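Local structure of uncharacterized protein (Desulfotomaculum acetoxidans, 3U4Y) at residues N194-I200 against V217-P223; T239-V245 against F257-H263; Y40-D44 against V56-C61; S85-V89 against F273-Q277. The protein is of unknown function but folds as a seven-bladed beta-propeller of the lactonase family, a relationship that alone does not establish an enzymatic activity. One frame throughout, in Å; residues are numbered along the deposited sequence.

Contact 1: N194-I200 against V217-P223; sequences NLIGNSI and VGTNNLP
In one blade of the seven-bladed beta-propeller, the turn between strands 189-194 and 199-204 packs against the end of the outermost strand, 212-218, and the loop that leaves it for the next blade. Asn-194 closes the turn: its O accepts a weak bond from Asn-198 N at 2.9 Å, its N donates to Ser-199 O at 2.9 Å, and its ND2 reaches Ser-199 OG at 2.8 Å, while OD1 is bonded to Ser-173. Leu-195, Ile-196 and Gly-197 have helical backbone angles. The t rotamer of Leu-195 brings CD1 to 3.5 Å from Leu-222 CG and 4.1 Å from Pro-223 CD. Asn-198 is left-handed (phi 54°, psi 57°) and with Ser-199 faces Asn-194, a G1 beta bulge. It also anchors the second segment twice: its backbone O accepts Thr-219 N at 2.9 Å, and with chi1 at -82° its OD1 accepts Leu-222 N at 2.8 Å, holding the curved loop 219-222. Antiparallel pairing begins here: Ser-199 and Gly-218 form a non-hydrogen-bonded pair, CA atoms 3.8 Å apart, and Ile-200 and Val-217 a hydrogen-bonded one, CA atoms 5.5 Å apart, with Val-217 N to Ile-200 O at 3.1 Å. Closest of these bridging bonds is Ile-200 N to Val-217 O, at 2.7 Å.

Contact 2: T239-V245 against F257-H263; sequences TESTVDV and FVKSFGH
The two outer strands of a propeller blade, 242-249 and 254-262, form an antiparallel beta hairpin; here segments 242-245 and 257-262 run at 164° with axes 4.4 Å apart. Val-245, the most covered residue, sits opposite a classic beta bulge: its O accepts Val-258 N at 2.9 Å and, weakly, Lys-259 N at 3.4 Å, while its N donates to Lys-259 O at 2.7 Å. Val-245 CG2 lies 4.0 Å from Val-258 CB, and its CG1 3.8 Å from Lys-259 CG. Val-243 pairs with Phe-261 on the same face, through Val-243 N to Phe-261 O (2.8 Å) and Phe-261 N to Val-243 O (2.9 Å). The p rotamer of Phe-261 lays its ring over Val-243, a CH-pi contact with CB 3.9 Å from the ring centroid; Leu-287 of the next blade touches both side chains. Between these hydrogen-bonded pairs, Asp-244 and Ser-260 form a non-hydrogen-bonded pair, CA atoms 4.2 Å apart. His-263 continues beyond the strand. Its N donates to Ser-241 O at 3.1 Å, its p rotamer swings the imidazole back over the backbone at Ser-241 and Thr-242, ND1 is bonded to Leu-265 N, and NE2 donates to Thr-239 O at 2.7 Å.

Contact 3: Y40-D44 against V56-C61; sequences YDFVD and VTSDFC
Strands 42-47 and 53-58, the two inner strands of a propeller blade, meet here as an antiparallel hairpin whose short segments 42-44 and 56-58 are strongly twisted, 125° between directions and 4.5 Å between axes. Phe-42 and Ser-58 form a non-hydrogen-bonded pair with CA atoms 4.3 Å apart. Backbone hydrogen bonds flank it: Asp-59 N to Asp-41 O at 3.0 Å, Val-43 N to Thr-57 O at 3.1 Å and Thr-57 N to Asp-44 O at 3.1 Å. Side chains add two more. The t rotamer of Asp-41, centre of an inverse gamma turn, sends OD2 to Phe-60 N at 2.5 Å, securing the turn after the strand, and Thr-57 OG1 accepts Asp-44 N at 3.1 Å while also bonding to Ala-87. Apolar contacts lie on the Phe-42 side, where Val-56 CG1 makes an off-centre CH-pi contact 4.1 Å from the ring centroid. Tyr-40 CD1 packs on Cys-61 CB at 3.5 Å, and Cys-61 SG sits obliquely 5.1 Å from the Tyr-40 ring centroid. Phe-42 and Val-56 both touch Val-15 of strand 11-16 in the ring-closing blade, to which the Cys-51 to Cys-322 disulfide also ties this hairpin; Asp-44 and Thr-57 instead touch Val-89 of strand 89-91, so the hairpin is wedged between its two neighbouring blades.

Contact 4: S85-V89 against F273-Q277; sequences SMADV and FGANQ
Asp-88 points its side chain at the backbone of Gly-274 and Ala-275 and has more of its surface buried by the contact (194 Å² in all, both sides summed) than any other residue. With chi1 at -156°, its OD1 lies 4.0 Å from Ala-275 CA, and its OD2 stands 2.8 Å from Gly-274 O; these two are acceptors and not hydrogen-bonded, and OD2 takes its bond from Ile-133 N. OD1 receives a weak bond from Val-89 N at 3.0 Å. One residue earlier, Ala-87 CB meets Phe-273 CB at 3.8 Å, the one apolar pair, while the phenyl ring leads away. Both segments are irregular; the CA atoms of Asp-88 and Ala-275 approach to 5.0 Å, and no hydrogen bond crosses. Gly-274 has phi 101° and psi 6°, where a CB would jam against the preceding carbonyl O. Each segment leads into the inner strand of its blade, 89-91 or 278-280, so this is the packing of connecting loops around the central axis of a beta-propeller.

Overall arrangement
Along the chain, contact 3 closes first; contact 4 then joins segments 184 residues apart, enclosing contacts 1 and 2 in series. Contacts 1, 2 and 3 lie in three different four-stranded blades, whereas contact 4 bridges two blades, its centre about 7 Å from the chain's centre. Contacts 1 and 2 occupy adjacent blades, centres 11 Å apart, joined where Asn-220 and Asn-221 meet Thr-242 and Glu-240. Contacts 3 and 4, centres 9 Å apart, touch through Thr-57 and Ala-87. The centre of contact 3 lies about 27 Å from that of contact 1 and about 29 Å from that of contact 2. The four sample pairing within blades, an adjacent-blade junction and inner-loop packing across the central axis.

Contact 1: N194-I200 against V217-P223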
loop_
_atom_site.group_PDB
_atom_site.type_symbol
_atom_site.label_atom_id
_atom_site.label_comp_id
_atom_site.label_asym_id
_atom_site.label_seq_id
_atom_site.Cartn_x
_atom_site.Cartn_y
_atom_site.Cartn_z
ATOM N N ASN A 194 -10.316 -7.914 5.706
ATOM C CA ASN A 194 -11.254 -7.670 6.776
ATOM C C ASN A 194 -10.577 -8.082 8.056
ATOM O O ASN A 194 -10.286 -9.257 8.277
ATOM C CB ASN A 194 -12.504 -8.481 6.542
ATOM C CG ASN A 194 -13.227 -8.083 5.265
ATOM O OD1 ASN A 194 -13.600 -6.923 5.073
ATOM N ND2 ASN A 194 -13.453 -9.054 4.398
ATOM N N LEU A 195 -10.292 -7.091 8.885
ATOM C CA LEU A 195 -9.340 -7.264 9.968
ATOM C C LEU A 195 -9.886 -8.081 11.145
ATOM O O LEU A 195 -9.183 -8.927 11.697
ATOM C CB LEU A 195 -8.795 -5.902 10.404
ATOM C CG LEU A 195 -7.596 -5.822 11.358
ATOM C CD1 LEU A 195 -6.551 -6.882 11.080
ATOM C CD2 LEU A 195 -6.979 -4.458 11.255
ATOM N N ILE A 196 -11.131 -7.854 11.538
ATOM C CA ILE A 196 -11.676 -8.734 12.557
ATOM C C ILE A 196 -12.435 -9.904 11.940
ATOM O O ILE A 196 -12.426 -10.994 12.492
ATOM C CB ILE A 196 -12.516 -8.012 13.632
ATOM C CG1 ILE A 196 -13.629 -7.206 12.996
ATOM C CG2 ILE A 196 -11.647 -7.110 14.484
ATOM C CD1 ILE A 196 -14.609 -6.672 14.013
ATOM N N GLY A 197 -13.059 -9.679 10.784
ATOM C CA GLY A 197 -13.716 -10.739 10.037
ATOM C C GLY A 197 -12.740 -11.858 9.720
ATOM O O GLY A 197 -13.145 -13.002 9.516
ATOM N N ASN A 198 -11.447 -11.537 9.690
ATOM C CA ASN A 198 -10.415 -12.525 9.367
ATOM C C ASN A 198 -10.702 -13.204 8.046
ATOM O O ASN A 198 -10.803 -14.419 7.966
ATOM C CB ASN A 198 -10.348 -13.576 10.446
ATOM C CG ASN A 198 -9.539 -13.148 11.605
ATOM O OD1 ASN A 198 -8.806 -12.164 11.538
ATOM N ND2 ASN A 198 -9.634 -13.896 12.684
ATOM N N SER A 199 -10.825 -12.391 7.011
ATOM C CA SER A 199 -11.263 -12.838 5.709
ATOM C C SER A 199 -10.818 -11.825 4.661
ATOM O O SER A 199 -10.723 -10.624 4.921
ATOM C CB SER A 199 -12.780 -12.914 5.684
ATOM O OG SER A 199 -13.348 -11.615 5.547
ATOM N N ILE A 200 -10.549 -12.315 3.465
ATOM C CA ILE A 200 -10.366 -11.435 2.341
ATOM C C ILE A 200 -11.692 -11.366 1.595
ATOM O O ILE A 200 -12.344 -12.379 1.375
ATOM C CB ILE A 200 -9.234 -11.932 1.402
ATOM C CG1 ILE A 200 -7.867 -11.558 1.965
ATOM C CG2 ILE A 200 -9.334 -11.272 0.041
ATOM C CD1 ILE A 200 -7.520 -12.234 3.228
ATOM N N VAL A 217 -12.963 -15.398 1.532
ATOM C CA VAL A 217 -12.330 -16.553 2.114
ATOM C C VAL A 217 -11.600 -16.091 3.379
ATOM O O VAL A 217 -11.165 -14.959 3.465
ATOM C CB VAL A 217 -11.372 -17.197 1.121
ATOM C CG1 VAL A 217 -10.289 -16.217 0.766
ATOM C CG2 VAL A 217 -10.761 -18.467 1.713
ATOM N N GLY A 218 -11.495 -16.975 4.360
ATOM C CA GLY A 218 -10.961 -16.630 5.657
ATOM C C GLY A 218 -9.463 -16.800 5.759
ATOM O O GLY A 218 -8.847 -17.452 4.928
ATOM N N THR A 219 -8.881 -16.200 6.792
ATOM C CA THR A 219 -7.441 -16.195 6.983
ATOM C C THR A 219 -7.100 -16.372 8.453
ATOM O O THR A 219 -7.986 -16.376 9.317
ATOM C CB THR A 219 -6.857 -14.855 6.593
ATOM O OG1 THR A 219 -7.123 -13.923 7.641
ATOM C CG2 THR A 219 -7.504 -14.355 5.341
ATOM N N ASN A 220 -5.810 -16.500 8.737
ATOM C CA ASN A 220 -5.353 -16.525 10.110
ATOM C C ASN A 220 -5.638 -15.197 10.789
ATOM O O ASN A 220 -6.060 -14.227 10.158
ATOM C CB ASN A 220 -3.861 -16.806 10.173
ATOM C CG ASN A 220 -3.520 -18.214 9.782
ATOM O OD1 ASN A 220 -2.947 -18.445 8.722
ATOM N ND2 ASN A 220 -3.861 -19.168 10.637
ATOM N N ASN A 221 -5.366 -15.138 12.079
ATOM C CA ASN A 221 -5.712 -13.946 12.822
ATOM C C ASN A 221 -5.115 -12.649 12.283
ATOM O O ASN A 221 -3.891 -12.483 12.227
ATOM C CB ASN A 221 -5.350 -14.108 14.292
ATOM C CG ASN A 221 -6.054 -13.105 15.166
ATOM O OD1 ASN A 221 -7.126 -12.590 14.813
ATOM N ND2 ASN A 221 -5.456 -12.814 16.315
ATOM N N LEU A 222 -6.010 -11.753 11.874
ATOM C CA LEU A 222 -5.698 -10.340 11.755
ATOM C C LEU A 222 -4.917 -9.991 10.493
ATOM O O LEU A 222 -3.734 -9.677 10.560
ATOM C CB LEU A 222 -4.951 -9.892 13.006
ATOM C CG LEU A 222 -5.600 -8.771 13.829
ATOM C CD1 LEU A 222 -7.082 -9.028 14.051
ATOM C CD2 LEU A 222 -4.893 -8.615 15.144
ATOM N N PRO A 223 -5.593 -10.043 9.333
ATOM C CA PRO A 223 -4.965 -9.800 8.030
ATOM C C PRO A 223 -4.685 -8.321 7.742
ATOM O O PRO A 223 -5.588 -7.486 7.788
ATOM C CB PRO A 223 -6.003 -10.344 7.049
ATOM C CG PRO A 223 -7.317 -10.220 7.776
ATOM C CD PRO A 223 -6.991 -10.506 9.200
#

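Contact 2: T239-V245 against F257-H263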
loop_
_atom_site.group_PDB
_atom_site.type_symbol
_atom_site.label_atom_id
_atom_site.label_comp_id
_atom_site.label_asym_id
_atom_site.label_seq_id
_atom_site.Cartn_x
_atom_site.Cartn_y
_atom_site.Cartn_z
ATOM N N THR A 239 -0.254 -11.403 8.201
ATOM C CA THR A 239 -1.061 -11.695 9.369
ATOM C C THR A 239 -0.293 -11.383 10.653
ATOM O O THR A 239 0.911 -11.160 10.635
ATOM C CB THR A 239 -1.498 -13.177 9.299
ATOM O OG1 THR A 239 -2.611 -13.272 8.400
ATOM C CG2 THR A 239 -1.846 -13.791 10.693
ATOM N N GLU A 240 -1.000 -11.354 11.770
ATOM C CA GLU A 240 -0.358 -11.215 13.054
ATOM C C GLU A 240 0.811 -12.180 13.177
ATOM O O GLU A 240 1.874 -11.799 13.632
ATOM C CB GLU A 240 -1.375 -11.486 14.150
ATOM C CG GLU A 240 -0.836 -11.379 15.554
ATOM C CD GLU A 240 -1.900 -11.690 16.585
ATOM O OE1 GLU A 240 -2.770 -12.550 16.304
ATOM O OE2 GLU A 240 -1.873 -11.074 17.670
ATOM N N SER A 241 0.621 -13.429 12.762
ATOM C CA SER A 241 1.618 -14.479 13.002
ATOM C C SER A 241 2.155 -15.121 11.735
ATOM O O SER A 241 3.244 -15.708 11.735
ATOM C CB SER A 241 1.036 -15.566 13.896
ATOM O OG SER A 241 0.905 -15.099 15.233
ATOM N N THR A 242 1.392 -15.014 10.654
ATOM C CA THR A 242 1.748 -15.720 9.442
ATOM C C THR A 242 1.659 -14.890 8.179
ATOM O O THR A 242 0.985 -13.859 8.126
ATOM C CB THR A 242 0.824 -16.933 9.229
ATOM O OG1 THR A 242 -0.529 -16.488 9.095
ATOM C CG2 THR A 242 0.913 -17.887 10.393
ATOM N N VAL A 243 2.356 -15.368 7.155
ATOM C CA VAL A 243 1.975 -15.073 5.788
ATOM C C VAL A 243 1.108 -16.221 5.329
ATOM O O VAL A 243 1.407 -17.374 5.609
ATOM C CB VAL A 243 3.154 -15.042 4.855
ATOM C CG1 VAL A 243 2.688 -14.583 3.470
ATOM C CG2 VAL A 243 4.216 -14.143 5.412
ATOM N N ASP A 244 0.022 -15.894 4.651
ATOM C CA ASP A 244 -0.831 -16.881 4.017
ATOM C C ASP A 244 -0.697 -16.734 2.520
ATOM O O ASP A 244 -0.728 -15.626 1.995
ATOM C CB ASP A 244 -2.292 -16.667 4.417
ATOM C CG ASP A 244 -2.515 -16.941 5.867
ATOM O OD1 ASP A 244 -1.641 -17.590 6.465
ATOM O OD2 ASP A 244 -3.536 -16.506 6.420
ATOM N N VAL A 245 -0.538 -17.839 1.815
ATOM C CA VAL A 245 -0.599 -17.731 0.382
ATOM C C VAL A 245 -1.845 -18.412 -0.191
ATOM O O VAL A 245 -2.213 -19.513 0.214
ATOM C CB VAL A 245 0.729 -18.186 -0.275
ATOM C CG1 VAL A 245 1.534 -19.017 0.695
ATOM C CG2 VAL A 245 0.476 -18.904 -1.578
ATOM N N PHE A 257 -6.914 -21.492 -0.679
ATOM C CA PHE A 257 -5.796 -21.531 0.261
ATOM C C PHE A 257 -4.742 -22.519 -0.183
ATOM O O PHE A 257 -5.053 -23.605 -0.645
ATOM C CB PHE A 257 -6.254 -21.876 1.679
ATOM C CG PHE A 257 -5.164 -21.771 2.706
ATOM C CD1 PHE A 257 -4.642 -20.535 3.056
ATOM C CD2 PHE A 257 -4.652 -22.904 3.308
ATOM C CE1 PHE A 257 -3.618 -20.443 3.983
ATOM C CE2 PHE A 257 -3.631 -22.816 4.238
ATOM C CZ PHE A 257 -3.112 -21.590 4.575
ATOM N N VAL A 258 -3.485 -22.140 -0.042
ATOM C CA VAL A 258 -2.404 -23.045 -0.368
ATOM C C VAL A 258 -1.654 -23.429 0.883
ATOM O O VAL A 258 -1.605 -24.601 1.248
ATOM C CB VAL A 258 -1.439 -22.398 -1.339
ATOM C CG1 VAL A 258 -0.298 -23.333 -1.641
ATOM C CG2 VAL A 258 -2.172 -22.013 -2.602
ATOM N N LYS A 259 -1.067 -22.433 1.537
ATOM C CA LYS A 259 -0.351 -22.667 2.780
ATOM C C LYS A 259 -0.013 -21.374 3.499
ATOM O O LYS A 259 -0.220 -20.277 2.985
ATOM C CB LYS A 259 0.938 -23.421 2.506
ATOM C CG LYS A 259 1.900 -22.639 1.657
ATOM C CD LYS A 259 3.322 -22.987 2.037
ATOM C CE LYS A 259 4.312 -22.408 1.053
ATOM N NZ LYS A 259 4.023 -22.875 -0.334
ATOM N N SER A 260 0.525 -21.527 4.699
ATOM C CA SER A 260 0.925 -20.399 5.519
ATOM C C SER A 260 2.264 -20.691 6.132
ATOM O O SER A 260 2.689 -21.839 6.193
ATOM C CB SER A 260 -0.088 -20.166 6.625
ATOM O OG SER A 260 -0.794 -21.359 6.916
ATOM N N PHE A 261 2.955 -19.647 6.549
ATOM C CA PHE A 261 4.188 -19.825 7.300
ATOM C C PHE A 261 4.303 -18.655 8.244
ATOM O O PHE A 261 3.802 -17.574 7.951
ATOM C CB PHE A 261 5.424 -19.993 6.395
ATOM C CG PHE A 261 5.700 -18.824 5.481
ATOM C CD1 PHE A 261 6.424 -17.726 5.929
ATOM C CD2 PHE A 261 5.280 -18.841 4.159
ATOM C CE1 PHE A 261 6.694 -16.654 5.083
ATOM C CE2 PHE A 261 5.544 -17.777 3.309
ATOM C CZ PHE A 261 6.253 -16.679 3.774
ATOM N N GLY A 262 4.908 -18.884 9.400
ATOM C CA GLY A 262 4.971 -17.851 10.412
ATOM C C GLY A 262 6.202 -16.981 10.269
ATOM O O GLY A 262 7.321 -17.477 10.127
ATOM N N HIS A 263 6.007 -15.673 10.320
ATOM C CA HIS A 263 7.142 -14.778 10.205
ATOM C C HIS A 263 7.924 -14.609 11.515
ATOM O O HIS A 263 9.076 -14.173 11.510
ATOM C CB HIS A 263 6.710 -13.435 9.639
ATOM C CG HIS A 263 5.432 -12.914 10.210
ATOM N ND1 HIS A 263 5.200 -12.837 11.565
ATOM C CD2 HIS A 263 4.323 -12.419 9.607
ATOM C CE1 HIS A 263 3.998 -12.327 11.772
ATOM N NE2 HIS A 263 3.446 -12.062 10.601
#

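Contact 3: Y40-D44 against V56-C61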
loop_
_atom_site.group_PDB
_atom_site.type_symbol
_atom_site.label_atom_id
_atom_site.label_comp_id
_atom_site.label_asym_id
_atom_site.label_seq_id
_atom_site.Cartn_x
_atom_site.Cartn_y
_atom_site.Cartn_z
ATOM N N TYR A 40 9.951 14.486 9.815
ATOM C CA TYR A 40 8.497 14.470 9.656
ATOM C C TYR A 40 7.866 13.232 10.250
ATOM O O TYR A 40 8.541 12.299 10.671
ATOM C CB TYR A 40 8.057 14.575 8.203
ATOM C CG TYR A 40 8.196 15.940 7.590
ATOM C CD1 TYR A 40 7.131 16.805 7.536
ATOM C CD2 TYR A 40 9.399 16.349 7.035
ATOM C CE1 TYR A 40 7.259 18.044 6.966
ATOM C CE2 TYR A 40 9.540 17.588 6.469
ATOM C CZ TYR A 40 8.469 18.434 6.435
ATOM O OH TYR A 40 8.610 19.680 5.866
ATOM N N ASP A 41 6.543 13.258 10.237
ATOM C CA ASP A 41 5.678 12.266 10.837
ATOM C C ASP A 41 5.334 11.168 9.793
ATOM O O ASP A 41 4.161 10.962 9.434
ATOM C CB ASP A 41 4.427 13.029 11.282
ATOM C CG ASP A 41 3.576 12.249 12.211
ATOM O OD1 ASP A 41 4.137 11.461 12.999
ATOM O OD2 ASP A 41 2.342 12.425 12.157
ATOM N N PHE A 42 6.361 10.472 9.304
ATOM C CA PHE A 42 6.228 9.611 8.115
ATOM C C PHE A 42 5.336 8.372 8.279
ATOM O O PHE A 42 5.345 7.711 9.316
ATOM C CB PHE A 42 7.599 9.176 7.595
ATOM C CG PHE A 42 8.380 10.277 6.931
ATOM C CD1 PHE A 42 7.741 11.237 6.163
ATOM C CD2 PHE A 42 9.763 10.350 7.076
ATOM C CE1 PHE A 42 8.466 12.248 5.554
ATOM C CE2 PHE A 42 10.490 11.358 6.475
ATOM C CZ PHE A 42 9.839 12.309 5.714
ATOM N N VAL A 43 4.581 8.057 7.227
ATOM C CA VAL A 43 3.663 6.924 7.256
ATOM C C VAL A 43 3.924 5.918 6.127
ATOM O O VAL A 43 4.500 4.864 6.371
ATOM C CB VAL A 43 2.168 7.366 7.283
ATOM C CG1 VAL A 43 1.269 6.167 7.451
ATOM C CG2 VAL A 43 1.916 8.366 8.419
ATOM N N ASP A 44 3.514 6.243 4.903
ATOM C CA ASP A 44 3.601 5.292 3.781
ATOM C C ASP A 44 4.415 5.859 2.609
ATOM O O ASP A 44 4.776 7.038 2.618
ATOM C CB ASP A 44 2.190 4.871 3.311
ATOM C CG ASP A 44 2.182 3.543 2.549
ATOM O OD1 ASP A 44 1.368 3.386 1.601
ATOM O OD2 ASP A 44 2.981 2.648 2.907
ATOM N N VAL A 56 6.640 10.066 -0.146
ATOM C CA VAL A 56 6.410 9.734 1.266
ATOM C C VAL A 56 5.373 10.666 1.879
ATOM O O VAL A 56 5.326 11.846 1.564
ATOM C CB VAL A 56 7.691 9.796 2.117
ATOM C CG1 VAL A 56 7.536 8.932 3.338
ATOM C CG2 VAL A 56 8.866 9.303 1.339
ATOM N N THR A 57 4.543 10.134 2.763
ATOM C CA THR A 57 3.467 10.911 3.364
ATOM C C THR A 57 3.744 11.169 4.843
ATOM O O THR A 57 4.610 10.537 5.443
ATOM C CB THR A 57 2.107 10.182 3.220
ATOM O OG1 THR A 57 2.274 8.809 3.578
ATOM C CG2 THR A 57 1.595 10.257 1.791
ATOM N N SER A 58 3.018 12.111 5.430
ATOM C CA SER A 58 3.112 12.320 6.863
ATOM C C SER A 58 1.747 12.684 7.411
ATOM O O SER A 58 0.914 13.292 6.725
ATOM C CB SER A 58 4.176 13.363 7.222
ATOM O OG SER A 58 3.844 14.661 6.755
ATOM N N ASP A 59 1.536 12.282 8.657
ATOM C CA ASP A 59 0.242 12.354 9.308
ATOM C C ASP A 59 0.019 13.725 9.919
ATOM O O ASP A 59 -0.642 14.572 9.318
ATOM C CB ASP A 59 0.172 11.283 10.398
ATOM C CG ASP A 59 -1.220 11.088 10.935
ATOM O OD1 ASP A 59 -2.160 11.605 10.305
ATOM O OD2 ASP A 59 -1.377 10.398 11.966
ATOM N N PHE A 60 0.580 13.927 11.114
ATOM C CA PHE A 60 0.338 15.116 11.939
ATOM C C PHE A 60 1.113 16.313 11.379
ATOM O O PHE A 60 0.703 17.470 11.541
ATOM C CB PHE A 60 0.663 14.798 13.417
ATOM C CG PHE A 60 0.783 16.004 14.314
ATOM C CD1 PHE A 60 -0.178 17.007 14.313
ATOM C CD2 PHE A 60 1.854 16.117 15.196
ATOM C CE1 PHE A 60 -0.057 18.115 15.158
ATOM C CE2 PHE A 60 1.977 17.217 16.039
ATOM C CZ PHE A 60 1.022 18.215 16.020
ATOM N N CYS A 61 2.203 16.023 10.671
ATOM C CA CYS A 61 2.919 17.052 9.929
ATOM C C CYS A 61 2.245 17.405 8.588
ATOM O O CYS A 61 2.668 18.320 7.900
ATOM C CB CYS A 61 4.382 16.636 9.712
ATOM S SG CYS A 61 5.477 16.713 11.187
#

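Contact 4: S85-V89 against F273-Q277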
loop_
_atom_site.group_PDB
_atom_site.type_symbol
_atom_site.label_atom_id
_atom_site.label_comp_id
_atom_site.label_asym_id
_atom_site.label_seq_id
_atom_site.Cartn_x
_atom_site.Cartn_y
_atom_site.Cartn_z
ATOM N N SER A 85 -4.163 15.774 7.176
ATOM C CA SER A 85 -3.217 14.668 7.340
ATOM C C SER A 85 -3.215 13.648 6.188
ATOM O O SER A 85 -4.119 13.636 5.350
ATOM C CB SER A 85 -3.504 13.932 8.632
ATOM O OG SER A 85 -4.529 12.978 8.417
HETATM N N MSE A 86 -2.209 12.773 6.177
HETATM C CA MSE A 86 -2.013 11.817 5.094
HETATM C C MSE A 86 -1.514 10.467 5.585
HETATM O O MSE A 86 -0.760 10.411 6.556
HETATM C CB MSE A 86 -0.961 12.355 4.133
HETATM C CG MSE A 86 -1.420 13.488 3.271
HETATM SE SE MSE A 86 0.119 14.427 2.562
HETATM C CE MSE A 86 -0.734 16.165 2.303
ATOM N N ALA A 87 -1.901 9.381 4.909
ATOM C CA ALA A 87 -1.343 8.072 5.246
ATOM C C ALA A 87 -1.127 7.143 4.040
ATOM O O ALA A 87 -0.085 7.227 3.407
ATOM C CB ALA A 87 -2.138 7.391 6.367
ATOM N N ASP A 88 -2.063 6.249 3.718
ATOM C CA ASP A 88 -1.835 5.378 2.559
ATOM C C ASP A 88 -1.696 6.272 1.319
ATOM O O ASP A 88 -2.301 7.353 1.249
ATOM C CB ASP A 88 -2.931 4.285 2.389
ATOM C CG ASP A 88 -2.439 3.039 1.584
ATOM O OD1 ASP A 88 -1.240 2.964 1.223
ATOM O OD2 ASP A 88 -3.250 2.118 1.319
ATOM N N VAL A 89 -0.853 5.842 0.377
ATOM C CA VAL A 89 -0.751 6.485 -0.929
ATOM C C VAL A 89 -0.729 5.477 -2.027
ATOM O O VAL A 89 -0.123 4.414 -1.899
ATOM C CB VAL A 89 0.571 7.237 -1.132
ATOM C CG1 VAL A 89 0.315 8.703 -1.313
ATOM C CG2 VAL A 89 1.546 6.941 -0.008
ATOM N N PHE A 273 -2.568 3.073 9.298
ATOM C CA PHE A 273 -3.699 3.416 8.421
ATOM C C PHE A 273 -3.729 2.975 6.946
ATOM O O PHE A 273 -4.014 3.794 6.051
ATOM C CB PHE A 273 -3.971 4.913 8.542
ATOM C CG PHE A 273 -3.992 5.376 9.947
ATOM C CD1 PHE A 273 -5.182 5.462 10.636
ATOM C CD2 PHE A 273 -2.806 5.652 10.607
ATOM C CE1 PHE A 273 -5.193 5.853 11.954
ATOM C CE2 PHE A 273 -2.805 6.045 11.917
ATOM C CZ PHE A 273 -3.998 6.152 12.598
ATOM N N GLY A 274 -3.474 1.684 6.714
ATOM C CA GLY A 274 -3.669 1.076 5.409
ATOM C C GLY A 274 -2.378 0.902 4.642
ATOM O O GLY A 274 -2.365 0.488 3.467
ATOM N N ALA A 275 -1.281 1.210 5.320
ATOM C CA ALA A 275 0.004 1.276 4.666
ATOM C C ALA A 275 0.597 -0.103 4.489
ATOM O O ALA A 275 0.722 -0.863 5.452
ATOM C CB ALA A 275 0.945 2.153 5.445
ATOM N N ASN A 276 0.984 -0.420 3.257
ATOM C CA ASN A 276 1.504 -1.745 2.977
ATOM C C ASN A 276 2.780 -2.052 3.722
ATOM O O ASN A 276 3.767 -1.335 3.609
ATOM C CB ASN A 276 1.626 -1.954 1.483
ATOM C CG ASN A 276 0.275 -2.017 0.829
ATOM O OD1 ASN A 276 -0.552 -2.850 1.197
ATOM N ND2 ASN A 276 0.011 -1.106 -0.094
ATOM N N GLN A 277 2.724 -3.096 4.536
ATOM C CA GLN A 277 3.875 -3.507 5.315
ATOM C C GLN A 277 4.524 -4.746 4.726
ATOM O O GLN A 277 5.143 -5.504 5.460
ATOM C CB GLN A 277 3.488 -3.818 6.759
ATOM C CG GLN A 277 2.827 -2.690 7.549
ATOM C CD GLN A 277 2.604 -3.084 9.016
ATOM O OE1 GLN A 277 3.492 -2.915 9.860
ATOM N NE2 GLN A 277 1.428 -3.633 9.314
#